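Local atomic coordinates of S-adenosylmethionine-dependent methyltransferase (Clostridium acetobutylicum, PDB entry 1Y8C), a protein that probably transfers a methyl group from S-adenosylmethionine to an acceptor molecule. Residues D103-C108 and N130-G135; D110-I115 and K122-A127; E206-Y211 and I238-K243. All coordinates share one frame; numbering follows the deposited sequence.

Contact 1: D103-C108 and N130-G135; sequences DLITCC and NHLKEG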
loop_
_atom_site.group_PDB
_atom_site.type_symbol
_atom_site.label_atom_id
_atom_site.label_comp_id
_atom_site.label_asym_id
_atom_site.label_seq_id
_atom_site.Cartn_x
_atom_site.Cartn_y
_atom_site.Cartn_z
ATOM N N ASP A 103 -17.631 0.504 1.063
ATOM C CA ASP A 103 -17.911 -0.367 -0.069
ATOM C C ASP A 103 -16.599 -0.894 -0.600
ATOM O O ASP A 103 -16.501 -2.044 -1.023
ATOM C CB ASP A 103 -18.621 0.423 -1.161
ATOM C CG ASP A 103 -19.980 0.908 -0.723
ATOM O OD1 ASP A 103 -20.858 0.041 -0.527
ATOM O OD2 ASP A 103 -20.168 2.137 -0.560
ATOM N N LEU A 104 -15.593 -0.030 -0.571
ATOM C CA LEU A 104 -14.272 -0.373 -1.041
ATOM C C LEU A 104 -13.199 0.074 -0.056
ATOM O O LEU A 104 -13.182 1.232 0.373
ATOM C CB LEU A 104 -14.001 0.284 -2.397
ATOM C CG LEU A 104 -12.524 0.242 -2.838
ATOM C CD1 LEU A 104 -12.115 -1.202 -2.994
ATOM C CD2 LEU A 104 -12.317 1.005 -4.148
ATOM N N ILE A 105 -12.312 -0.844 0.301
ATOM C CA ILE A 105 -11.208 -0.522 1.193
ATOM C C ILE A 105 -9.935 -0.914 0.454
ATOM O O ILE A 105 -9.842 -2.021 -0.091
ATOM C CB ILE A 105 -11.289 -1.317 2.533
ATOM C CG1 ILE A 105 -12.537 -0.894 3.320
ATOM C CG2 ILE A 105 -10.047 -1.073 3.366
ATOM C CD1 ILE A 105 -12.776 -1.694 4.591
ATOM N N THR A 106 -8.973 0.005 0.396
ATOM C CA THR A 106 -7.704 -0.293 -0.266
ATOM C C THR A 106 -6.506 -0.091 0.637
ATOM O O THR A 106 -6.487 0.766 1.517
ATOM C CB THR A 106 -7.416 0.584 -1.521
ATOM O OG1 THR A 106 -7.380 1.968 -1.150
ATOM C CG2 THR A 106 -8.437 0.348 -2.595
ATOM N N CYS A 107 -5.492 -0.899 0.396
ATOM C CA CYS A 107 -4.255 -0.800 1.142
ATOM C C CYS A 107 -3.212 -1.337 0.189
ATOM O O CYS A 107 -3.012 -2.551 0.073
ATOM C CB CYS A 107 -4.322 -1.632 2.410
ATOM S SG CYS A 107 -2.868 -1.429 3.411
ATOM N N CYS A 108 -2.557 -0.412 -0.499
ATOM C CA CYS A 108 -1.566 -0.758 -1.507
ATOM C C CYS A 108 -0.109 -0.445 -1.146
ATOM O O CYS A 108 0.209 -0.148 0.012
ATOM C CB CYS A 108 -1.953 -0.045 -2.807
ATOM S SG CYS A 108 -3.731 -0.256 -3.220
ATOM N N ASN A 130 -14.262 -5.349 10.053
ATOM C CA ASN A 130 -15.194 -4.630 10.900
ATOM C C ASN A 130 -15.580 -3.288 10.287
ATOM O O ASN A 130 -16.393 -2.565 10.856
ATOM C CB ASN A 130 -14.612 -4.394 12.301
ATOM C CG ASN A 130 -14.447 -5.679 13.100
ATOM O OD1 ASN A 130 -15.285 -6.581 13.041
ATOM N ND2 ASN A 130 -13.365 -5.756 13.871
ATOM N N HIS A 131 -15.000 -2.944 9.137
ATOM C CA HIS A 131 -15.334 -1.680 8.480
ATOM C C HIS A 131 -15.883 -1.862 7.072
ATOM O O HIS A 131 -16.096 -0.883 6.346
ATOM C CB HIS A 131 -14.116 -0.760 8.418
ATOM C CG HIS A 131 -13.683 -0.241 9.751
ATOM N ND1 HIS A 131 -13.203 -1.063 10.752
ATOM C CD2 HIS A 131 -13.650 1.015 10.254
ATOM C CE1 HIS A 131 -12.893 -0.335 11.806
ATOM N NE2 HIS A 131 -13.154 0.932 11.531
ATOM N N LEU A 132 -16.110 -3.114 6.688
ATOM C CA LEU A 132 -16.628 -3.434 5.360
ATOM C C LEU A 132 -18.143 -3.571 5.311
ATOM O O LEU A 132 -18.738 -4.267 6.134
ATOM C CB LEU A 132 -16.021 -4.744 4.866
ATOM C CG LEU A 132 -14.682 -4.696 4.146
ATOM C CD1 LEU A 132 -14.274 -6.124 3.807
ATOM C CD2 LEU A 132 -14.802 -3.839 2.879
ATOM N N LYS A 133 -18.773 -2.915 4.345
ATOM C CA LYS A 133 -20.211 -3.056 4.225
ATOM C C LYS A 133 -20.444 -4.464 3.743
ATOM O O LYS A 133 -19.546 -5.079 3.173
ATOM C CB LYS A 133 -20.797 -2.070 3.212
ATOM C CG LYS A 133 -20.789 -0.649 3.692
ATOM C CD LYS A 133 -21.157 0.311 2.595
ATOM C CE LYS A 133 -21.304 1.714 3.154
ATOM N NZ LYS A 133 -21.815 2.654 2.129
ATOM N N GLU A 134 -21.632 -4.991 3.997
ATOM C CA GLU A 134 -21.951 -6.326 3.531
ATOM C C GLU A 134 -21.938 -6.155 2.017
ATOM O O GLU A 134 -22.551 -5.219 1.485
ATOM C CB GLU A 134 -23.339 -6.730 3.999
ATOM C CG GLU A 134 -23.631 -8.195 3.844
ATOM C CD GLU A 134 -22.935 -9.046 4.889
ATOM O OE1 GLU A 134 -23.089 -8.753 6.096
ATOM O OE2 GLU A 134 -22.243 -10.018 4.514
ATOM N N GLY A 135 -21.216 -7.032 1.330
ATOM C CA GLY A 135 -21.128 -6.935 -0.113
ATOM C C GLY A 135 -20.001 -6.019 -0.546
ATOM O O GLY A 135 -19.814 -5.771 -1.735
#
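K133 and D103 form a salt bridge across the two segments. K133 NZ lies 3.2 Å from D103 OD2 and donates a hydrogen bond to it. The nitrogen comes from above the carboxylate plane, 40° out of it. The lysine chain runs fully extended beyond CG, and K133 CD passes 3.1 Å from D103 OD1. Thus both the ammonium group and the aliphatic stem touch the carboxylate. D40 is the stronger polar partner of both residues. K133 NZ has a second salt bridge, to D40 OD2, and D103 OD2 accepts a hydrogen bond from D40 N. K133 NZ is thus paired with two carboxylates, which would probably stabilise its positive charge.

The apolar part of the contact is made by I105 and L132. I105 CD1 meets L132 CD2 at 3.4 Å, and I105 CG1 lies 3.7 Å from the same methyl. The CG1 branch of I105 stands anti to the carbonyl carbon (chi1 -65°), which carries CD1 toward L132. I105 CD1 is 3.8 Å from H131 O.

The family fold is Rossmann-like. Strand 104-107 is an inner parallel strand between 40-44 and 136-143. Strand 104-107, helix 118-129 and the parallel strand 136-143 form a beta-alpha-beta crossover, and segment 130-135 is its link from helix to second strand. I105 and L132 both pack on F138 of strand 136-143, and I105 also touches L42 and L44 of strand 40-44.

Contact 2: D110-I115 and K122-A127; sequences DSTNYI and KKYFKA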
loop_
_atom_site.group_PDB
_atom_site.type_symbol
_atom_site.label_atom_id
_atom_site.label_comp_id
_atom_site.label_asym_id
_atom_site.label_seq_id
_atom_site.Cartn_x
_atom_site.Cartn_y
_atom_site.Cartn_z
ATOM N N ASP A 110 2.579 -2.333 -0.846
ATOM C CA ASP A 110 3.119 -3.243 0.159
ATOM C C ASP A 110 3.056 -2.769 1.611
ATOM O O ASP A 110 3.889 -3.168 2.429
ATOM C CB ASP A 110 4.568 -3.681 -0.198
ATOM C CG ASP A 110 5.444 -2.537 -0.719
ATOM O OD1 ASP A 110 5.277 -2.133 -1.884
ATOM O OD2 ASP A 110 6.311 -2.044 0.030
ATOM N N SER A 111 2.061 -1.953 1.953
ATOM C CA SER A 111 1.955 -1.483 3.339
ATOM C C SER A 111 1.737 -2.630 4.313
ATOM O O SER A 111 2.262 -2.625 5.417
ATOM C CB SER A 111 0.836 -0.455 3.476
ATOM O OG SER A 111 1.250 0.785 2.919
ATOM N N THR A 112 0.964 -3.615 3.890
ATOM C CA THR A 112 0.697 -4.784 4.705
ATOM C C THR A 112 1.999 -5.455 5.172
ATOM O O THR A 112 2.047 -6.014 6.264
ATOM C CB THR A 112 -0.167 -5.802 3.913
ATOM O OG1 THR A 112 -1.444 -5.212 3.632
ATOM C CG2 THR A 112 -0.366 -7.103 4.693
ATOM N N ASN A 113 3.063 -5.406 4.376
ATOM C CA ASN A 113 4.300 -6.046 4.819
ATOM C C ASN A 113 4.955 -5.358 6.012
ATOM O O ASN A 113 5.796 -5.950 6.666
ATOM C CB ASN A 113 5.333 -6.132 3.688
ATOM C CG ASN A 113 4.867 -6.980 2.530
ATOM O OD1 ASN A 113 4.164 -6.497 1.645
ATOM N ND2 ASN A 113 5.244 -8.255 2.531
ATOM N N TYR A 114 4.584 -4.110 6.288
ATOM C CA TYR A 114 5.166 -3.394 7.410
ATOM C C TYR A 114 4.622 -3.898 8.743
ATOM O O TYR A 114 5.117 -3.537 9.802
ATOM C CB TYR A 114 4.922 -1.889 7.293
ATOM C CG TYR A 114 5.693 -1.204 6.184
ATOM C CD1 TYR A 114 5.033 -0.648 5.100
ATOM C CD2 TYR A 114 7.079 -1.087 6.231
ATOM C CE1 TYR A 114 5.721 0.013 4.089
ATOM C CE2 TYR A 114 7.780 -0.424 5.220
ATOM C CZ TYR A 114 7.085 0.126 4.150
ATOM O OH TYR A 114 7.740 0.792 3.136
ATOM N N ILE A 115 3.587 -4.719 8.701
ATOM C CA ILE A 115 3.056 -5.272 9.930
ATOM C C ILE A 115 3.837 -6.562 10.112
ATOM O O ILE A 115 3.387 -7.639 9.726
ATOM C CB ILE A 115 1.572 -5.585 9.798
ATOM C CG1 ILE A 115 0.821 -4.313 9.392
ATOM C CG2 ILE A 115 1.049 -6.149 11.121
ATOM C CD1 ILE A 115 -0.615 -4.550 8.959
ATOM N N LYS A 122 -3.252 -10.008 12.162
ATOM C CA LYS A 122 -4.562 -10.605 12.387
ATOM C C LYS A 122 -5.527 -9.507 12.820
ATOM O O LYS A 122 -6.641 -9.417 12.309
ATOM C CB LYS A 122 -4.480 -11.693 13.463
ATOM C CG LYS A 122 -3.998 -13.040 12.933
ATOM C CD LYS A 122 -3.797 -14.074 14.038
ATOM C CE LYS A 122 -3.254 -15.381 13.458
ATOM N NZ LYS A 122 -2.780 -16.361 14.487
ATOM N N LYS A 123 -5.086 -8.670 13.758
ATOM C CA LYS A 123 -5.905 -7.572 14.245
ATOM C C LYS A 123 -6.290 -6.692 13.063
ATOM O O LYS A 123 -7.435 -6.247 12.934
ATOM C CB LYS A 123 -5.133 -6.773 15.300
ATOM C CG LYS A 123 -4.899 -7.564 16.580
ATOM C CD LYS A 123 -4.078 -6.810 17.629
ATOM C CE LYS A 123 -4.815 -5.603 18.229
ATOM N NZ LYS A 123 -4.885 -4.407 17.337
ATOM N N TYR A 124 -5.315 -6.469 12.195
ATOM C CA TYR A 124 -5.485 -5.683 10.986
ATOM C C TYR A 124 -6.629 -6.244 10.118
ATOM O O TYR A 124 -7.591 -5.547 9.840
ATOM C CB TYR A 124 -4.157 -5.691 10.228
ATOM C CG TYR A 124 -4.202 -5.210 8.804
ATOM C CD1 TYR A 124 -4.425 -3.873 8.503
ATOM C CD2 TYR A 124 -3.946 -6.093 7.755
ATOM C CE1 TYR A 124 -4.381 -3.422 7.183
ATOM C CE2 TYR A 124 -3.900 -5.662 6.444
ATOM C CZ TYR A 124 -4.112 -4.326 6.159
ATOM O OH TYR A 124 -4.023 -3.903 4.854
ATOM N N PHE A 125 -6.527 -7.502 9.700
ATOM C CA PHE A 125 -7.568 -8.102 8.877
ATOM C C PHE A 125 -8.900 -8.038 9.584
ATOM O O PHE A 125 -9.933 -7.785 8.960
ATOM C CB PHE A 125 -7.235 -9.562 8.540
ATOM C CG PHE A 125 -6.144 -9.716 7.506
ATOM C CD1 PHE A 125 -5.296 -10.818 7.533
ATOM C CD2 PHE A 125 -5.954 -8.750 6.517
ATOM C CE1 PHE A 125 -4.276 -10.948 6.606
ATOM C CE2 PHE A 125 -4.937 -8.877 5.590
ATOM C CZ PHE A 125 -4.097 -9.977 5.629
ATOM N N LYS A 126 -8.892 -8.277 10.890
ATOM C CA LYS A 126 -10.134 -8.217 11.649
ATOM C C LYS A 126 -10.645 -6.770 11.618
ATOM O O LYS A 126 -11.828 -6.532 11.386
ATOM C CB LYS A 126 -9.918 -8.682 13.097
ATOM C CG LYS A 126 -11.197 -8.654 13.922
ATOM C CD LYS A 126 -10.991 -9.106 15.366
ATOM C CE LYS A 126 -12.176 -8.668 16.259
ATOM N NZ LYS A 126 -13.528 -9.122 15.749
ATOM N N ALA A 127 -9.741 -5.814 11.825
ATOM C CA ALA A 127 -10.100 -4.398 11.813
ATOM C C ALA A 127 -10.781 -4.039 10.507
ATOM O O ALA A 127 -11.812 -3.361 10.478
ATOM C CB ALA A 127 -8.864 -3.542 12.000
#
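I115 and T112 both meet the ring of Y124. The apolar contact comes from I115. Its CD1 methyl lies over one face of the Y124 ring, 3.6 Å above the plane and displaced toward the rim. This is a CH-pi contact: I115 CD1 lies 3.9 Å from the centroid of the Y124 ring and 19° off the normal. The nearest ring atom is Y124 CG, 3.7 Å from I115 CD1. Y124 CG is anti to the backbone N (chi1 166°), which swings the ring from the helix toward segment 110-115.

In the Rossmann-like methyltransferase fold of this family, strand 104-107 is followed by a loop and then a helix. Segment 110-115 lies in that loop, with a 3-10 turn at 112-114, and Y124 belongs to helix 118-129. The Y124 ring lies between loop and helix, and also packs on F138 of strand 136-143.

The polar contact is a weak hydrogen bond from T112 OG1 to Y124 OH, 3.1 Å. The two side chains cross at about a right angle, and the threonine oxygen approaches the ring obliquely. T112 is also close to Y124 CE2, with OG1 at 3.8 Å and CG2 at 4.2 Å. Beyond the ring, T112 packs on F140 and I115 on L121.

Contact 3: E206-Y211 and I238-K243; sequences EDIEKY and ITYLVK. With SO4 (sulfate ion), chain B.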
loop_
_atom_site.group_PDB
_atom_site.type_symbol
_atom_site.label_atom_id
_atom_site.label_comp_id
_atom_site.label_asym_id
_atom_site.label_seq_id
_atom_site.Cartn_x
_atom_site.Cartn_y
_atom_site.Cartn_z
ATOM N N GLU A 206 0.351 -18.917 1.846
ATOM C CA GLU A 206 -0.314 -19.884 2.698
ATOM C C GLU A 206 -0.649 -19.221 4.032
ATOM O O GLU A 206 -1.743 -19.399 4.566
ATOM C CB GLU A 206 0.610 -21.076 2.915
ATOM C CG GLU A 206 -0.025 -22.255 3.604
ATOM C CD GLU A 206 0.991 -23.337 3.942
ATOM O OE1 GLU A 206 0.570 -24.413 4.428
ATOM O OE2 GLU A 206 2.212 -23.111 3.729
ATOM N N ASP A 207 0.297 -18.450 4.558
ATOM C CA ASP A 207 0.114 -17.742 5.825
ATOM C C ASP A 207 -0.910 -16.623 5.702
ATOM O O ASP A 207 -1.700 -16.389 6.612
ATOM C CB ASP A 207 1.434 -17.133 6.285
ATOM C CG ASP A 207 2.483 -18.175 6.595
ATOM O OD1 ASP A 207 3.688 -17.819 6.544
ATOM O OD2 ASP A 207 2.103 -19.337 6.893
ATOM N N ILE A 208 -0.872 -15.916 4.582
ATOM C CA ILE A 208 -1.803 -14.829 4.371
ATOM C C ILE A 208 -3.214 -15.387 4.279
ATOM O O ILE A 208 -4.141 -14.880 4.910
ATOM C CB ILE A 208 -1.480 -14.065 3.079
ATOM C CG1 ILE A 208 -0.164 -13.302 3.243
ATOM C CG2 ILE A 208 -2.630 -13.122 2.735
ATOM C CD1 ILE A 208 -0.222 -12.161 4.247
ATOM N N GLU A 209 -3.369 -16.434 3.478
ATOM C CA GLU A 209 -4.662 -17.062 3.295
ATOM C C GLU A 209 -5.236 -17.493 4.638
ATOM O O GLU A 209 -6.423 -17.291 4.901
ATOM C CB GLU A 209 -4.523 -18.251 2.341
ATOM C CG GLU A 209 -4.903 -17.900 0.894
ATOM C CD GLU A 209 -3.764 -18.038 -0.121
ATOM O OE1 GLU A 209 -3.335 -19.183 -0.392
ATOM O OE2 GLU A 209 -3.310 -16.998 -0.653
ATOM N N LYS A 210 -4.391 -18.063 5.496
ATOM C CA LYS A 210 -4.837 -18.501 6.817
ATOM C C LYS A 210 -5.262 -17.290 7.662
ATOM O O LYS A 210 -6.360 -17.268 8.209
ATOM C CB LYS A 210 -3.721 -19.282 7.526
ATOM C CG LYS A 210 -4.190 -20.008 8.789
ATOM C CD LYS A 210 -3.097 -20.875 9.433
ATOM C CE LYS A 210 -2.066 -20.053 10.208
ATOM N NZ LYS A 210 -2.629 -19.395 11.436
ATOM N N TYR A 211 -4.392 -16.285 7.749
ATOM C CA TYR A 211 -4.682 -15.078 8.515
ATOM C C TYR A 211 -5.923 -14.361 8.000
ATOM O O TYR A 211 -6.632 -13.713 8.765
ATOM C CB TYR A 211 -3.484 -14.130 8.475
ATOM C CG TYR A 211 -2.222 -14.708 9.083
ATOM C CD1 TYR A 211 -0.971 -14.146 8.811
ATOM C CD2 TYR A 211 -2.279 -15.808 9.944
ATOM C CE1 TYR A 211 0.190 -14.670 9.381
ATOM C CE2 TYR A 211 -1.125 -16.335 10.519
ATOM C CZ TYR A 211 0.108 -15.762 10.237
ATOM O OH TYR A 211 1.245 -16.268 10.837
ATOM N N ILE A 238 1.803 -9.487 -5.154
ATOM C CA ILE A 238 0.521 -10.150 -5.190
ATOM C C ILE A 238 -0.637 -9.254 -4.780
ATOM O O ILE A 238 -0.607 -8.621 -3.722
ATOM C CB ILE A 238 0.549 -11.404 -4.290
ATOM C CG1 ILE A 238 1.600 -12.387 -4.829
ATOM C CG2 ILE A 238 -0.837 -12.018 -4.221
ATOM C CD1 ILE A 238 1.887 -13.599 -3.958
ATOM N N THR A 239 -1.661 -9.186 -5.625
ATOM C CA THR A 239 -2.819 -8.372 -5.289
ATOM C C THR A 239 -3.996 -9.243 -4.892
ATOM O O THR A 239 -4.491 -10.027 -5.689
ATOM C CB THR A 239 -3.243 -7.474 -6.449
ATOM O OG1 THR A 239 -2.217 -6.502 -6.713
ATOM C CG2 THR A 239 -4.541 -6.751 -6.087
ATOM N N TYR A 240 -4.421 -9.112 -3.642
ATOM C CA TYR A 240 -5.552 -9.868 -3.132
ATOM C C TYR A 240 -6.836 -9.050 -3.214
ATOM O O TYR A 240 -6.840 -7.823 -3.050
ATOM C CB TYR A 240 -5.351 -10.254 -1.670
ATOM C CG TYR A 240 -4.442 -11.436 -1.423
ATOM C CD1 TYR A 240 -3.067 -11.261 -1.241
ATOM C CD2 TYR A 240 -4.962 -12.726 -1.329
ATOM C CE1 TYR A 240 -2.231 -12.335 -0.965
ATOM C CE2 TYR A 240 -4.138 -13.814 -1.055
ATOM C CZ TYR A 240 -2.772 -13.607 -0.872
ATOM O OH TYR A 240 -1.971 -14.685 -0.577
ATOM N N LEU A 241 -7.930 -9.757 -3.457
ATOM C CA LEU A 241 -9.246 -9.152 -3.535
ATOM C C LEU A 241 -10.156 -10.001 -2.650
ATOM O O LEU A 241 -10.432 -11.154 -2.963
ATOM C CB LEU A 241 -9.736 -9.181 -4.968
ATOM C CG LEU A 241 -10.599 -7.964 -5.264
ATOM C CD1 LEU A 241 -10.117 -7.328 -6.564
ATOM C CD2 LEU A 241 -12.069 -8.357 -5.329
ATOM N N VAL A 242 -10.619 -9.425 -1.543
ATOM C CA VAL A 242 -11.467 -10.155 -0.613
ATOM C C VAL A 242 -12.750 -9.418 -0.236
ATOM O O VAL A 242 -12.925 -8.234 -0.550
ATOM C CB VAL A 242 -10.685 -10.491 0.679
ATOM C CG1 VAL A 242 -9.277 -10.944 0.324
ATOM C CG2 VAL A 242 -10.650 -9.284 1.604
ATOM N N LYS A 243 -13.640 -10.142 0.441
ATOM C CA LYS A 243 -14.916 -9.601 0.901
ATOM C C LYS A 243 -15.332 -10.284 2.199
ATOM O O LYS A 243 -14.710 -11.260 2.623
ATOM C CB LYS A 243 -16.020 -9.806 -0.144
ATOM C CG LYS A 243 -16.314 -11.250 -0.482
ATOM C CD LYS A 243 -17.742 -11.428 -0.981
ATOM C CE LYS A 243 -18.072 -10.521 -2.175
ATOM N NZ LYS A 243 -18.617 -9.169 -1.801
HETATM S S SO4 B . 3.744 -20.365 -0.477
HETATM O O1 SO4 B . 3.302 -20.122 -1.868
HETATM O O2 SO4 B . 2.564 -20.427 0.409
HETATM O O3 SO4 B . 4.476 -21.651 -0.411
HETATM O O4 SO4 B . 4.638 -19.271 -0.043
#
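Y240 points its ring from the strand at the helix, where I208 and E209 receive it in different ways. I208 lies over a face. I208 CG2 sits 4.0 Å from the centroid of the Y240 ring, 28° off the normal, in a CH-pi contact. The closest ring atom is Y240 CZ, 3.6 Å from I208 CG2, so the methyl covers the hydroxyl end of the ring.

E209 comes to the ring edge, in its plane. Y240 OH donates a hydrogen bond to E209 OE2 at 2.7 Å, approaching that oxygen almost in line with its C-O bond. Carboxylate and ring are turned by 51° against each other. A kink at chi2 (118°) brings the glutamate end back toward the tyrosine. E209 OE2 also forms a long, weak ion pair with K222.

Helix 205-214 packs here against strand 237-244. In the mixed sheet this strand is antiparallel to both neighbours, 136-143 and 217-224, as in the reversed last strand of the class I methyltransferase fold. The Y240 ring meets F140 of strand 136-143 with the planes nearly parallel, and Y240 also touches L212.

A sulfate ion, probably from the crystallisation liquor, lies by the helix start. E206 N, in the first turn, donates a hydrogen bond to sulfate O2 at 3.0 Å. The positive end of the helix dipole would probably favour the anion there.

Overall arrangement
Contact 2 is nested along the chain inside the loop closed by contact 1; contact 3 comes later. Contacts 1 and 3 reach the same mixed sheet through strands 104-107 and 237-244, with strand 136-143 between them. Their centres are about 14 Å apart, as are those of contacts 1 and 2. Contacts 2 and 3 are closer, about 11 Å between centres. Helices 118-129 and 205-214 touch each other, with F125 CD1 3.4 Å from Y211 O. C107 of contact 1 packs against Y124 of contact 2. Contacts 1 and 2 hold the 104-107 to 136-143 crossover together, and contact 3 sets helix 205-214 on the same Rossmann-like sheet.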